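Local structure of putative glycosyl hydrolase (Bacteroides thetaiotaomicron VPI-5482, 3K11) at residues Thr87-Ile92 with Met154-Leu159; Tyr106-Phe111 with Leu159-Leu164; Gly148-Ala153 with Gln171-Phe176; Ile92-Thr97 with Lys101-Tyr106; Gly207-Ala212 with Ala275-Asp280. The protein is of uncertain function but probably acts as a hydrolase on carbohydrate substrates. All coordinates share one frame; numbering follows the deposited sequence.

Interaction 1 of 5, residues Thr87-Ile92 with Met154-Leu159; sequences TYSALI and MIKLRL. With EDO (1,2-ethanediol), chain P.
The helix carrying S89 and I92 and the helix carrying K156 and L157 run the same way, their axes 10.0 Å apart at closest approach and inclined by 32°, as neighbouring inner helices do in the (alpha/alpha)6 barrel expected of family 88. At that spacing the backbones do not meet, and long side chains fill the gap. I92 reaches across with the end of its longer branch: CD1 lies 4.0 Å from L157 CB and a similar distance from the CB of K156, so one methyl settles against the bases of two successive residues. Beside this apolar patch the K156 chain runs back toward S89, extended beyond CG, with its CD passing the serine hydroxyl before the ammonium arrives. The same ammonium makes a salt bridge with E277, its stronger polar partner, so the lysine links three helices. S89, buried, is also touched by W405 of helix 400-416. Its OG lies beside its own backbone N (chi1 -83°) and accepts a hydrogen bond from K156 NZ at 2.9 Å.

Interaction 2 of 5, residues Tyr106-Phe111 with Leu159-Leu164; sequences YVQNRF and LKDESL. With EDO (1,2-ethanediol), chain P.
D161 OD2 is gripped by two residues of helix 101-128: Q108 NE2 donates to it at 2.9 Å, and R112, one turn on, adds a salt bridge. The amide bond is not straight (144° at the hydrogen), uses the anti lone pair of OD2, and comes from an amide plane turned 46° from the carboxylate. A bend at chi2 (-81°) folds the Q108 chain over so that its amide reaches the loop; its OE1 in turn accepts from R112 NE. The other carboxylate oxygen serves the loop itself, D161 OD1 accepting from S163 N at 2.9 Å in an Asx turn, from above the carboxylate plane, and from S163 OG on the syn side. A type I beta turn, D161 to L164, overlaps it, so helix 148-160 of the probable (alpha/alpha)6 barrel leaves through a tightly bonded corner packed on helix 101-128. An alanine here is likely to leave Q108 NE2 and R112 without their carboxylate and S163 without the acceptor that closes the Asx turn. Nearby, L164 spreads its two methyls: CD1 lies 3.4 Å from Q108 OE1, while CD2 meets the edge of the F111 ring, 4.0 Å from F111 CD2.

Interaction 3 of 5, residues Gly148-Ala153 with Gln171-Phe176; sequences GAVCTA and QNYFDF
Y173 lies against C151 and V150 where helix 167-180 crosses helix 148-160 at -134°, a buried helix-helix packing within the probable (alpha/alpha)6 barrel. The contact is wholly apolar. C151 drives in at the root of the tyrosine, its SG 3.8 Å from Y173 CB, and the nearest CA pair across the helices, C151 and Y173, is separated by 6.3 Å. With its CG beside the backbone N (chi1 -83°), the Y173 ring runs along the neighbouring helix as far as V150, whose CG1 comes within 3.8 Å of Y173 CE2 and lies equally near the hydroxyl. A serine here would keep the CB that C151 touches but would probably open a gap beside V150 CG1 where the ring had been. Further out, A147 and the selenomethionine M154 also touch the tyrosine, while F174, brushed by C151 SG, turns to meet the Y225 ring edge-to-face. Behind C151, in the first turn of the helix, G148 O takes both T152 N and T152 OG1, the hydroxyl at 2.8 Å from above the carbonyl plane.

Interaction 4 of 5, residues Ile92-Thr97 with Lys101-Tyr106; sequences IAAAET and KRYTDY
I92 meets T104 through its backbone, the threonine CG2 lying 4.0 Å from I92 CA, while the isoleucine side chain sets off toward helix 148-160. Two residues on, A94 presents its methyl obliquely to the Y103 ring, with A94 CB 3.5 Å from Y103 CD2. A95 comes next and has more of its surface covered by the second helix than A94 does. Its backbone N lies near the plane of the Y103 ring, at the edge, and its CB presses on T104 CG2 at 3.4 Å, tighter than ordinary van der Waals contact. With OG1 between backbone N and carbonyl carbon (chi1 37°), T104 sets both OG1 and CG2 alongside the alanine. Small residues let the axes approach to 7.5 Å. Beyond the seam, the Y103 hydroxyl bonds to D37 and its ring meets F40 edge-to-face, so the tyrosine also joins helix 29-45. Two successive helices, joined by a very short connection and running back on each other at 157°, form an alpha-alpha hairpin, the building block of six-hairpin glycosidases.

Interaction 5 of 5, residues Gly207-Ala212 with Ala275-Asp280; sequences GIPAVA and ACELLD
P209 lays the CB-CG side of its ring over the aliphatic stem of E277, with P209 CG 3.9 Å from E277 CB, and the two side chains cross at about a right angle. The proline also interrupts its helix: the nitrogens of P209 and A210 lack bonds to the preceding turn, and the chain is kinked there. Even so, the segments run nearly parallel, 10° apart with axes 9.0 Å from each other, as adjacent inner helices would in an (alpha/alpha)6 barrel. The next residue, L278, reaches across the gap with its two methyls divided between partners. Its CD1 lies 4.1 Å from A212 CB, about a turn beyond P209, and its CD2 is a looser 4.4 Å from I208 CG2; A229 and F233 of helix 222-240 also touch this leucine. With CG anti to the backbone N (chi1 -178°), L278 brings its branches to helix 202-217. E277 bends at chi2 (-76°) instead, carrying its carboxylate on past the proline to a salt bridge between OE2 and K156. Across the pair the contact is chiefly carbon on carbon, the buried glutamate lending it mainly its methylenes while its acidic end is matched by a lysine from a third helix.

In the fold
Interactions 1 and 5 each join two helices running the same way near the centre of the chain, and K156 NZ ties them together through its 2.7 Å salt bridge to E277 OE2. Helix 148-160 serves interactions 1, 2 and 3: its first turns pack on helix 167-180, its later half on helix 82-98, and its end runs into the loop of interaction 2. Interaction 4 sits beside interaction 1, sharing I92, and its antiparallel helices approach closest of the four helix pairs. Chemistry follows position: interactions 3, 4 and 5 are apolar across their segments, interaction 1 adds one lysine-serine hydrogen bond, and interaction 2, farthest of the five from the chain centre and only partly buried, combines amide-carboxylate bonding with leucine packing.

Interaction 1 of 5, residues Thr87-Ile92 with Met154-Leu159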
# COMPACT_ATOMS: atom_id res chain seq x y z
N THR A 87 -3.72 -6.82 32.34
CA THR A 87 -2.62 -7.53 33.01
C THR A 87 -3.15 -8.63 33.92
O THR A 87 -2.59 -9.74 33.96
CB THR A 87 -1.76 -6.55 33.80
OG1 THR A 87 -1.17 -5.60 32.90
CG2 THR A 87 -0.65 -7.27 34.62
N TYR A 88 -4.21 -8.32 34.66
CA TYR A 88 -4.77 -9.35 35.55
C TYR A 88 -5.28 -10.57 34.77
O TYR A 88 -5.05 -11.71 35.18
CB TYR A 88 -5.90 -8.77 36.40
CG TYR A 88 -5.46 -7.70 37.36
CD1 TYR A 88 -4.42 -7.92 38.27
CD2 TYR A 88 -6.11 -6.47 37.39
CE1 TYR A 88 -4.02 -6.91 39.14
CE2 TYR A 88 -5.71 -5.46 38.27
CZ TYR A 88 -4.68 -5.69 39.15
OH TYR A 88 -4.28 -4.69 40.02
N SER A 89 -6.01 -10.34 33.69
CA SER A 89 -6.49 -11.44 32.83
C SER A 89 -5.32 -12.23 32.24
O SER A 89 -5.37 -13.47 32.19
CB SER A 89 -7.43 -10.95 31.69
OG SER A 89 -8.79 -10.81 32.15
N ALA A 90 -4.29 -11.51 31.80
CA ALA A 90 -3.07 -12.15 31.28
C ALA A 90 -2.43 -13.12 32.27
O ALA A 90 -2.03 -14.25 31.92
CB ALA A 90 -2.07 -11.09 30.88
N LEU A 91 -2.30 -12.66 33.51
CA LEU A 91 -1.65 -13.46 34.56
C LEU A 91 -2.48 -14.65 35.01
O LEU A 91 -1.93 -15.72 35.34
CB LEU A 91 -1.29 -12.55 35.75
CG LEU A 91 -0.13 -11.59 35.45
CD1 LEU A 91 -0.01 -10.52 36.57
CD2 LEU A 91 1.22 -12.35 35.19
N ILE A 92 -3.81 -14.50 35.02
CA ILE A 92 -4.69 -15.64 35.25
C ILE A 92 -4.42 -16.69 34.18
O ILE A 92 -4.26 -17.89 34.45
CB ILE A 92 -6.17 -15.21 35.26
CG1 ILE A 92 -6.48 -14.34 36.48
CG2 ILE A 92 -7.14 -16.45 35.23
CD1 ILE A 92 -7.79 -13.54 36.32
N MSE A 154 -11.76 -9.90 37.62
CA MSE A 154 -12.25 -10.24 38.96
C MSE A 154 -13.27 -11.37 38.89
O MSE A 154 -13.24 -12.26 39.70
CB MSE A 154 -12.87 -9.03 39.64
CG MSE A 154 -11.82 -8.04 40.10
SE MSE A 154 -12.68 -6.52 40.98
CE MSE A 154 -11.07 -5.62 41.54
N ILE A 155 -14.19 -11.30 37.91
CA ILE A 155 -15.12 -12.42 37.67
C ILE A 155 -14.37 -13.72 37.36
O ILE A 155 -14.60 -14.75 38.00
CB ILE A 155 -16.09 -12.09 36.54
CG1 ILE A 155 -17.06 -10.97 36.97
CG2 ILE A 155 -16.90 -13.33 36.15
CD1 ILE A 155 -17.71 -10.22 35.71
N LYS A 156 -13.40 -13.66 36.44
CA LYS A 156 -12.64 -14.83 36.08
C LYS A 156 -11.98 -15.50 37.27
O LYS A 156 -12.08 -16.72 37.45
CB LYS A 156 -11.58 -14.48 35.06
CG LYS A 156 -12.11 -14.20 33.66
CD LYS A 156 -11.00 -13.60 32.84
CE LYS A 156 -11.35 -13.46 31.37
NZ LYS A 156 -10.23 -12.83 30.59
N LEU A 157 -11.34 -14.71 38.13
CA LEU A 157 -10.66 -15.31 39.27
C LEU A 157 -11.64 -15.76 40.36
O LEU A 157 -11.47 -16.82 40.95
CB LEU A 157 -9.59 -14.39 39.84
CG LEU A 157 -8.62 -15.04 40.86
CD1 LEU A 157 -7.93 -16.27 40.25
CD2 LEU A 157 -7.55 -14.03 41.28
N ARG A 158 -12.68 -14.98 40.61
CA ARG A 158 -13.61 -15.38 41.62
C ARG A 158 -14.32 -16.68 41.26
O ARG A 158 -14.62 -17.50 42.14
CB ARG A 158 -14.63 -14.29 41.93
CG ARG A 158 -15.57 -14.70 43.05
CD ARG A 158 -16.20 -13.49 43.71
NE ARG A 158 -17.41 -13.96 44.36
CZ ARG A 158 -17.43 -14.65 45.48
NH1 ARG A 158 -16.31 -14.90 46.15
NH2 ARG A 158 -18.59 -15.10 45.95
N LEU A 159 -14.59 -16.90 39.99
CA LEU A 159 -15.19 -18.17 39.58
C LEU A 159 -14.23 -19.34 39.78
O LEU A 159 -14.68 -20.47 39.87
CB LEU A 159 -15.68 -18.10 38.15
CG LEU A 159 -16.94 -17.22 37.96
CD1 LEU A 159 -17.20 -16.98 36.46
CD2 LEU A 159 -18.19 -17.79 38.63
C1 EDO P . -13.95 -22.60 43.98
O1 EDO P . -13.88 -21.68 45.05
C2 EDO P . -15.05 -22.12 43.05
O2 EDO P . -14.69 -22.62 41.77

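Interaction 2 of 5, residues Tyr106-Phe111 with Leu159-Leu164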
# COMPACT_ATOMS: atom_id res chain seq x y z
N TYR A 106 -0.07 -13.05 42.48
CA TYR A 106 -0.05 -11.61 42.25
C TYR A 106 -1.45 -11.04 42.13
O TYR A 106 -1.75 -10.00 42.70
CB TYR A 106 0.73 -11.32 40.95
CG TYR A 106 0.74 -9.89 40.52
CD1 TYR A 106 -0.26 -9.38 39.69
CD2 TYR A 106 1.76 -9.02 40.91
CE1 TYR A 106 -0.25 -8.07 39.27
CE2 TYR A 106 1.77 -7.68 40.49
CZ TYR A 106 0.74 -7.23 39.67
OH TYR A 106 0.69 -5.94 39.24
N VAL A 107 -2.29 -11.69 41.34
CA VAL A 107 -3.64 -11.21 41.10
C VAL A 107 -4.45 -11.33 42.37
O VAL A 107 -5.18 -10.43 42.76
CB VAL A 107 -4.32 -11.95 39.93
CG1 VAL A 107 -5.66 -11.32 39.63
CG2 VAL A 107 -3.41 -11.88 38.62
N GLN A 108 -4.34 -12.49 43.02
CA GLN A 108 -4.97 -12.67 44.33
C GLN A 108 -4.62 -11.53 45.28
O GLN A 108 -5.49 -10.92 45.90
CB GLN A 108 -4.53 -14.01 44.94
CG GLN A 108 -5.13 -15.26 44.29
CD GLN A 108 -6.53 -15.57 44.79
OE1 GLN A 108 -7.01 -14.92 45.71
NE2 GLN A 108 -7.17 -16.57 44.20
N ASN A 109 -3.34 -11.24 45.39
CA ASN A 109 -2.87 -10.25 46.32
C ASN A 109 -3.43 -8.86 46.01
O ASN A 109 -3.93 -8.19 46.91
CB ASN A 109 -1.36 -10.23 46.32
CG ASN A 109 -0.80 -9.14 47.17
OD1 ASN A 109 -0.47 -8.06 46.69
ND2 ASN A 109 -0.69 -9.41 48.48
N ARG A 110 -3.36 -8.45 44.75
CA ARG A 110 -3.86 -7.12 44.37
C ARG A 110 -5.37 -7.00 44.53
O ARG A 110 -5.87 -5.99 45.03
CB ARG A 110 -3.43 -6.74 42.95
CG ARG A 110 -1.91 -6.70 42.72
CD ARG A 110 -1.19 -5.97 43.79
NE ARG A 110 0.22 -5.71 43.45
CZ ARG A 110 1.22 -6.58 43.59
NH1 ARG A 110 0.99 -7.83 43.97
NH2 ARG A 110 2.45 -6.20 43.33
N PHE A 111 -6.10 -8.03 44.11
CA PHE A 111 -7.56 -8.01 44.27
C PHE A 111 -8.01 -8.04 45.71
O PHE A 111 -8.94 -7.34 46.09
CB PHE A 111 -8.22 -9.18 43.50
CG PHE A 111 -8.23 -9.05 42.00
CD1 PHE A 111 -7.90 -7.86 41.36
CD2 PHE A 111 -8.69 -10.11 41.23
CE1 PHE A 111 -7.99 -7.76 40.02
CE2 PHE A 111 -8.77 -9.99 39.84
CZ PHE A 111 -8.38 -8.84 39.27
N LEU A 159 -14.59 -16.90 39.99
CA LEU A 159 -15.19 -18.17 39.58
C LEU A 159 -14.23 -19.34 39.78
O LEU A 159 -14.68 -20.47 39.87
CB LEU A 159 -15.68 -18.10 38.15
CG LEU A 159 -16.94 -17.22 37.96
CD1 LEU A 159 -17.20 -16.98 36.46
CD2 LEU A 159 -18.19 -17.79 38.63
N LYS A 160 -12.94 -19.07 39.90
CA LYS A 160 -11.95 -20.11 40.23
C LYS A 160 -11.69 -20.22 41.72
O LYS A 160 -11.15 -21.23 42.17
CB LYS A 160 -10.64 -19.83 39.50
CG LYS A 160 -10.72 -19.90 38.00
CD LYS A 160 -9.38 -19.50 37.38
CE LYS A 160 -9.33 -19.79 35.85
NZ LYS A 160 -7.93 -20.06 35.30
N ASP A 161 -12.12 -19.22 42.50
CA ASP A 161 -11.87 -19.15 43.93
C ASP A 161 -12.96 -18.37 44.67
O ASP A 161 -12.88 -17.16 44.83
CB ASP A 161 -10.53 -18.47 44.17
CG ASP A 161 -10.16 -18.38 45.63
OD1 ASP A 161 -10.90 -18.92 46.49
OD2 ASP A 161 -9.11 -17.76 45.92
N GLU A 162 -13.92 -19.10 45.21
CA GLU A 162 -15.04 -18.54 45.93
C GLU A 162 -14.59 -17.76 47.16
O GLU A 162 -15.37 -17.00 47.69
CB GLU A 162 -16.00 -19.69 46.37
N SER A 163 -13.36 -17.95 47.63
CA SER A 163 -12.90 -17.18 48.79
C SER A 163 -12.45 -15.76 48.43
O SER A 163 -12.18 -14.97 49.30
CB SER A 163 -11.76 -17.89 49.49
OG SER A 163 -10.53 -17.75 48.82
N LEU A 164 -12.36 -15.45 47.14
CA LEU A 164 -11.89 -14.12 46.69
C LEU A 164 -13.00 -13.09 46.93
O LEU A 164 -14.06 -13.15 46.28
CB LEU A 164 -11.53 -14.19 45.20
CG LEU A 164 -10.91 -12.92 44.64
CD1 LEU A 164 -9.54 -12.64 45.26
CD2 LEU A 164 -10.83 -12.97 43.08
C1 EDO P . -13.95 -22.60 43.98
O1 EDO P . -13.88 -21.68 45.05
C2 EDO P . -15.05 -22.12 43.05
O2 EDO P . -14.69 -22.62 41.77

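Interaction 3 of 5, residues Gly148-Ala153 with Gln171-Phe176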
# COMPACT_ATOMS: atom_id res chain seq x y z
N GLY A 148 -14.66 -2.08 32.97
CA GLY A 148 -14.84 -3.37 32.30
C GLY A 148 -13.75 -4.42 32.37
O GLY A 148 -13.98 -5.56 32.82
N ALA A 149 -12.54 -4.02 31.97
CA ALA A 149 -11.40 -4.93 31.92
C ALA A 149 -11.08 -5.47 33.30
O ALA A 149 -10.75 -6.64 33.44
CB ALA A 149 -10.19 -4.23 31.33
N VAL A 150 -11.15 -4.60 34.32
CA VAL A 150 -10.89 -5.02 35.71
C VAL A 150 -11.98 -5.94 36.24
O VAL A 150 -11.69 -6.99 36.79
CB VAL A 150 -10.68 -3.81 36.64
CG1 VAL A 150 -10.55 -4.27 38.11
CG2 VAL A 150 -9.42 -3.03 36.22
N CYS A 151 -13.23 -5.54 36.04
CA CYS A 151 -14.38 -6.37 36.41
C CYS A 151 -14.28 -7.76 35.78
O CYS A 151 -14.49 -8.77 36.46
CB CYS A 151 -15.67 -5.69 35.94
SG CYS A 151 -17.14 -6.48 36.69
N THR A 152 -13.91 -7.81 34.50
CA THR A 152 -13.79 -9.07 33.78
C THR A 152 -12.81 -10.00 34.49
O THR A 152 -13.11 -11.18 34.72
CB THR A 152 -13.35 -8.82 32.34
OG1 THR A 152 -14.39 -8.05 31.69
CG2 THR A 152 -13.11 -10.11 31.53
N ALA A 153 -11.62 -9.49 34.78
CA ALA A 153 -10.60 -10.30 35.50
C ALA A 153 -11.04 -10.76 36.88
O ALA A 153 -10.73 -11.89 37.30
CB ALA A 153 -9.30 -9.53 35.59
N GLN A 171 -20.09 -6.19 41.61
CA GLN A 171 -21.46 -5.66 41.48
C GLN A 171 -21.47 -4.17 41.19
O GLN A 171 -22.28 -3.70 40.37
CB GLN A 171 -22.30 -5.95 42.73
CG GLN A 171 -22.49 -7.46 43.06
CD GLN A 171 -23.21 -8.23 42.01
OE1 GLN A 171 -23.99 -7.67 41.24
NE2 GLN A 171 -22.93 -9.54 41.92
N ASN A 172 -20.57 -3.43 41.82
CA ASN A 172 -20.50 -1.98 41.59
C ASN A 172 -20.08 -1.66 40.16
O ASN A 172 -20.64 -0.82 39.50
CB ASN A 172 -19.49 -1.37 42.57
CG ASN A 172 -19.48 0.14 42.54
OD1 ASN A 172 -20.52 0.76 42.69
ND2 ASN A 172 -18.30 0.74 42.37
N TYR A 173 -19.03 -2.31 39.71
CA TYR A 173 -18.56 -2.12 38.36
C TYR A 173 -19.63 -2.49 37.35
O TYR A 173 -19.92 -1.74 36.39
CB TYR A 173 -17.35 -3.00 38.12
CG TYR A 173 -16.00 -2.48 38.60
CD1 TYR A 173 -15.63 -1.15 38.45
CD2 TYR A 173 -15.05 -3.36 39.09
CE1 TYR A 173 -14.35 -0.71 38.83
CE2 TYR A 173 -13.81 -2.95 39.48
CZ TYR A 173 -13.45 -1.63 39.35
OH TYR A 173 -12.16 -1.24 39.69
N PHE A 174 -20.23 -3.64 37.54
CA PHE A 174 -21.20 -4.13 36.55
C PHE A 174 -22.50 -3.34 36.57
O PHE A 174 -23.11 -3.12 35.54
CB PHE A 174 -21.53 -5.60 36.72
CG PHE A 174 -22.09 -6.20 35.47
CD1 PHE A 174 -21.28 -6.42 34.39
CD2 PHE A 174 -23.45 -6.41 35.33
CE1 PHE A 174 -21.79 -6.91 33.22
CE2 PHE A 174 -23.97 -6.93 34.18
CZ PHE A 174 -23.14 -7.18 33.11
N ASP A 175 -22.92 -2.88 37.73
CA ASP A 175 -24.09 -2.01 37.78
C ASP A 175 -23.83 -0.79 36.89
O ASP A 175 -24.70 -0.36 36.11
CB ASP A 175 -24.35 -1.54 39.18
CG ASP A 175 -25.56 -0.57 39.28
OD1 ASP A 175 -26.60 -0.82 38.70
OD2 ASP A 175 -25.45 0.43 39.97
N PHE A 176 -22.63 -0.21 37.01
CA PHE A 176 -22.29 0.90 36.09
C PHE A 176 -22.37 0.50 34.61
O PHE A 176 -22.97 1.20 33.79
CB PHE A 176 -20.91 1.53 36.36
CG PHE A 176 -20.56 2.52 35.30
CD1 PHE A 176 -21.05 3.81 35.36
CD2 PHE A 176 -19.83 2.14 34.20
CE1 PHE A 176 -20.79 4.69 34.33
CE2 PHE A 176 -19.61 3.02 33.16
CZ PHE A 176 -20.12 4.27 33.23

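Interaction 4 of 5, residues Ile92-Thr97 with Lys101-Tyr106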
# COMPACT_ATOMS: atom_id res chain seq x y z
N ILE A 92 -3.81 -14.50 35.02
CA ILE A 92 -4.69 -15.64 35.25
C ILE A 92 -4.42 -16.69 34.18
O ILE A 92 -4.26 -17.89 34.45
CB ILE A 92 -6.17 -15.21 35.26
CG1 ILE A 92 -6.48 -14.34 36.48
CG2 ILE A 92 -7.14 -16.45 35.23
CD1 ILE A 92 -7.79 -13.54 36.32
N ALA A 93 -4.32 -16.24 32.94
CA ALA A 93 -4.05 -17.17 31.85
C ALA A 93 -2.66 -17.77 31.94
O ALA A 93 -2.49 -18.98 31.72
CB ALA A 93 -4.24 -16.47 30.47
N ALA A 94 -1.67 -16.94 32.27
CA ALA A 94 -0.29 -17.42 32.37
C ALA A 94 -0.15 -18.50 33.46
O ALA A 94 0.60 -19.47 33.29
CB ALA A 94 0.67 -16.28 32.59
N ALA A 95 -0.87 -18.34 34.58
CA ALA A 95 -0.79 -19.34 35.64
C ALA A 95 -1.25 -20.67 35.08
O ALA A 95 -0.72 -21.70 35.44
CB ALA A 95 -1.66 -18.97 36.87
N GLU A 96 -2.25 -20.65 34.20
CA GLU A 96 -2.80 -21.88 33.65
C GLU A 96 -1.90 -22.53 32.63
O GLU A 96 -1.75 -23.75 32.65
CB GLU A 96 -4.16 -21.63 33.01
CG GLU A 96 -4.90 -22.94 32.73
CD GLU A 96 -6.11 -22.74 31.86
OE1 GLU A 96 -6.80 -21.69 32.04
OE2 GLU A 96 -6.38 -23.62 31.00
N THR A 97 -1.30 -21.77 31.71
CA THR A 97 -0.49 -22.41 30.68
C THR A 97 0.91 -22.81 31.15
O THR A 97 1.56 -23.66 30.51
CB THR A 97 -0.34 -21.53 29.47
OG1 THR A 97 0.49 -20.38 29.77
CG2 THR A 97 -1.70 -21.07 28.97
N LYS A 101 2.28 -20.60 39.86
CA LYS A 101 1.27 -20.00 40.73
C LYS A 101 1.61 -18.60 41.18
O LYS A 101 0.76 -17.91 41.76
CB LYS A 101 1.08 -20.87 41.97
CG LYS A 101 0.55 -22.27 41.64
N ARG A 102 2.85 -18.17 40.99
CA ARG A 102 3.23 -16.79 41.34
C ARG A 102 2.36 -15.80 40.58
O ARG A 102 2.03 -14.72 41.08
CB ARG A 102 4.70 -16.50 41.01
CG ARG A 102 5.75 -17.29 41.83
CD ARG A 102 7.14 -16.80 41.43
NE ARG A 102 7.30 -16.88 39.98
CZ ARG A 102 7.93 -16.01 39.19
NH1 ARG A 102 8.55 -14.94 39.67
NH2 ARG A 102 7.94 -16.21 37.89
N TYR A 103 2.01 -16.15 39.34
CA TYR A 103 1.21 -15.27 38.51
C TYR A 103 -0.17 -15.03 39.11
O TYR A 103 -0.62 -13.89 39.21
CB TYR A 103 1.10 -15.80 37.08
CG TYR A 103 2.40 -15.98 36.33
CD1 TYR A 103 3.44 -15.08 36.45
CD2 TYR A 103 2.56 -17.01 35.44
CE1 TYR A 103 4.61 -15.24 35.74
CE2 TYR A 103 3.72 -17.16 34.70
CZ TYR A 103 4.73 -16.27 34.84
OH TYR A 103 5.89 -16.41 34.12
N THR A 104 -0.84 -16.10 39.55
CA THR A 104 -2.14 -15.91 40.18
C THR A 104 -2.00 -15.38 41.61
O THR A 104 -2.88 -14.64 42.08
CB THR A 104 -3.02 -17.15 40.12
OG1 THR A 104 -2.23 -18.31 40.29
CG2 THR A 104 -3.80 -17.20 38.78
N ASP A 105 -0.90 -15.69 42.30
CA ASP A 105 -0.67 -15.10 43.63
C ASP A 105 -0.67 -13.57 43.54
O ASP A 105 -1.18 -12.88 44.43
CB ASP A 105 0.68 -15.50 44.20
CG ASP A 105 0.75 -16.97 44.66
OD1 ASP A 105 -0.31 -17.65 44.68
OD2 ASP A 105 1.88 -17.42 44.95
N TYR A 106 -0.07 -13.05 42.48
CA TYR A 106 -0.05 -11.61 42.25
C TYR A 106 -1.45 -11.04 42.13
O TYR A 106 -1.75 -10.00 42.70
CB TYR A 106 0.73 -11.32 40.95
CG TYR A 106 0.74 -9.89 40.52
CD1 TYR A 106 -0.26 -9.38 39.69
CD2 TYR A 106 1.76 -9.02 40.91
CE1 TYR A 106 -0.25 -8.07 39.27
CE2 TYR A 106 1.77 -7.68 40.49
CZ TYR A 106 0.74 -7.23 39.67
OH TYR A 106 0.69 -5.94 39.24

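Interaction 5 of 5, residues Gly207-Ala212 with Ala275-Asp280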
# COMPACT_ATOMS: atom_id res chain seq x y z
N GLY A 207 -16.37 -3.09 27.19
CA GLY A 207 -17.70 -3.55 27.61
C GLY A 207 -18.10 -5.00 27.43
O GLY A 207 -18.72 -5.58 28.32
N ILE A 208 -17.71 -5.63 26.33
CA ILE A 208 -18.30 -6.95 25.98
C ILE A 208 -17.79 -8.10 26.85
O ILE A 208 -18.62 -8.85 27.36
CB ILE A 208 -18.22 -7.24 24.48
CG1 ILE A 208 -18.99 -6.14 23.74
CG2 ILE A 208 -18.73 -8.66 24.14
CD1 ILE A 208 -18.80 -6.19 22.18
N PRO A 209 -16.47 -8.19 27.11
CA PRO A 209 -16.00 -9.28 27.98
C PRO A 209 -16.64 -9.32 29.36
O PRO A 209 -16.93 -10.42 29.88
CB PRO A 209 -14.48 -9.06 28.05
CG PRO A 209 -14.17 -8.40 26.70
CD PRO A 209 -15.33 -7.41 26.61
N ALA A 210 -16.88 -8.16 29.96
CA ALA A 210 -17.52 -8.10 31.27
C ALA A 210 -18.92 -8.71 31.22
O ALA A 210 -19.34 -9.43 32.13
CB ALA A 210 -17.60 -6.65 31.74
N VAL A 211 -19.67 -8.33 30.18
CA VAL A 211 -21.02 -8.85 29.99
C VAL A 211 -20.95 -10.36 29.77
O VAL A 211 -21.69 -11.10 30.39
CB VAL A 211 -21.79 -8.10 28.87
CG1 VAL A 211 -23.21 -8.70 28.69
CG2 VAL A 211 -21.86 -6.58 29.17
N ALA A 212 -20.06 -10.83 28.88
CA ALA A 212 -19.87 -12.26 28.66
C ALA A 212 -19.52 -13.02 29.96
O ALA A 212 -20.10 -14.08 30.26
CB ALA A 212 -18.80 -12.51 27.54
N ALA A 275 -13.45 -10.63 20.39
CA ALA A 275 -13.94 -11.86 19.76
C ALA A 275 -13.43 -13.09 20.50
O ALA A 275 -14.18 -14.02 20.74
CB ALA A 275 -13.54 -11.87 18.29
N CYS A 276 -12.14 -13.12 20.87
CA CYS A 276 -11.60 -14.23 21.66
C CYS A 276 -12.27 -14.35 23.02
O CYS A 276 -12.64 -15.45 23.40
CB CYS A 276 -10.08 -14.07 21.87
SG CYS A 276 -9.10 -14.26 20.35
N GLU A 277 -12.44 -13.24 23.74
CA GLU A 277 -13.09 -13.31 25.04
C GLU A 277 -14.53 -13.82 24.96
O GLU A 277 -14.99 -14.59 25.83
CB GLU A 277 -13.06 -11.95 25.70
CG GLU A 277 -11.66 -11.46 26.11
CD GLU A 277 -11.13 -12.12 27.34
OE1 GLU A 277 -10.48 -13.17 27.20
OE2 GLU A 277 -11.28 -11.55 28.44
N LEU A 278 -15.25 -13.37 23.94
CA LEU A 278 -16.64 -13.78 23.71
C LEU A 278 -16.73 -15.23 23.27
O LEU A 278 -17.53 -15.99 23.79
CB LEU A 278 -17.30 -12.84 22.70
CG LEU A 278 -18.76 -13.07 22.35
CD1 LEU A 278 -19.61 -13.12 23.60
CD2 LEU A 278 -19.27 -12.00 21.34
N LEU A 279 -15.88 -15.61 22.32
CA LEU A 279 -15.86 -17.00 21.87
C LEU A 279 -15.38 -18.01 22.95
O LEU A 279 -15.72 -19.21 22.91
CB LEU A 279 -15.10 -17.12 20.55
CG LEU A 279 -15.77 -16.51 19.33
CD1 LEU A 279 -14.76 -16.38 18.24
CD2 LEU A 279 -17.02 -17.31 18.88
N ASP A 280 -14.62 -17.53 23.94
CA ASP A 280 -14.29 -18.35 25.10
C ASP A 280 -15.51 -18.68 25.92
O ASP A 280 -15.53 -19.67 26.63
CB ASP A 280 -13.29 -17.62 26.00
CG ASP A 280 -11.85 -17.65 25.47
OD1 ASP A 280 -11.52 -18.46 24.55
OD2 ASP A 280 -11.02 -16.86 26.02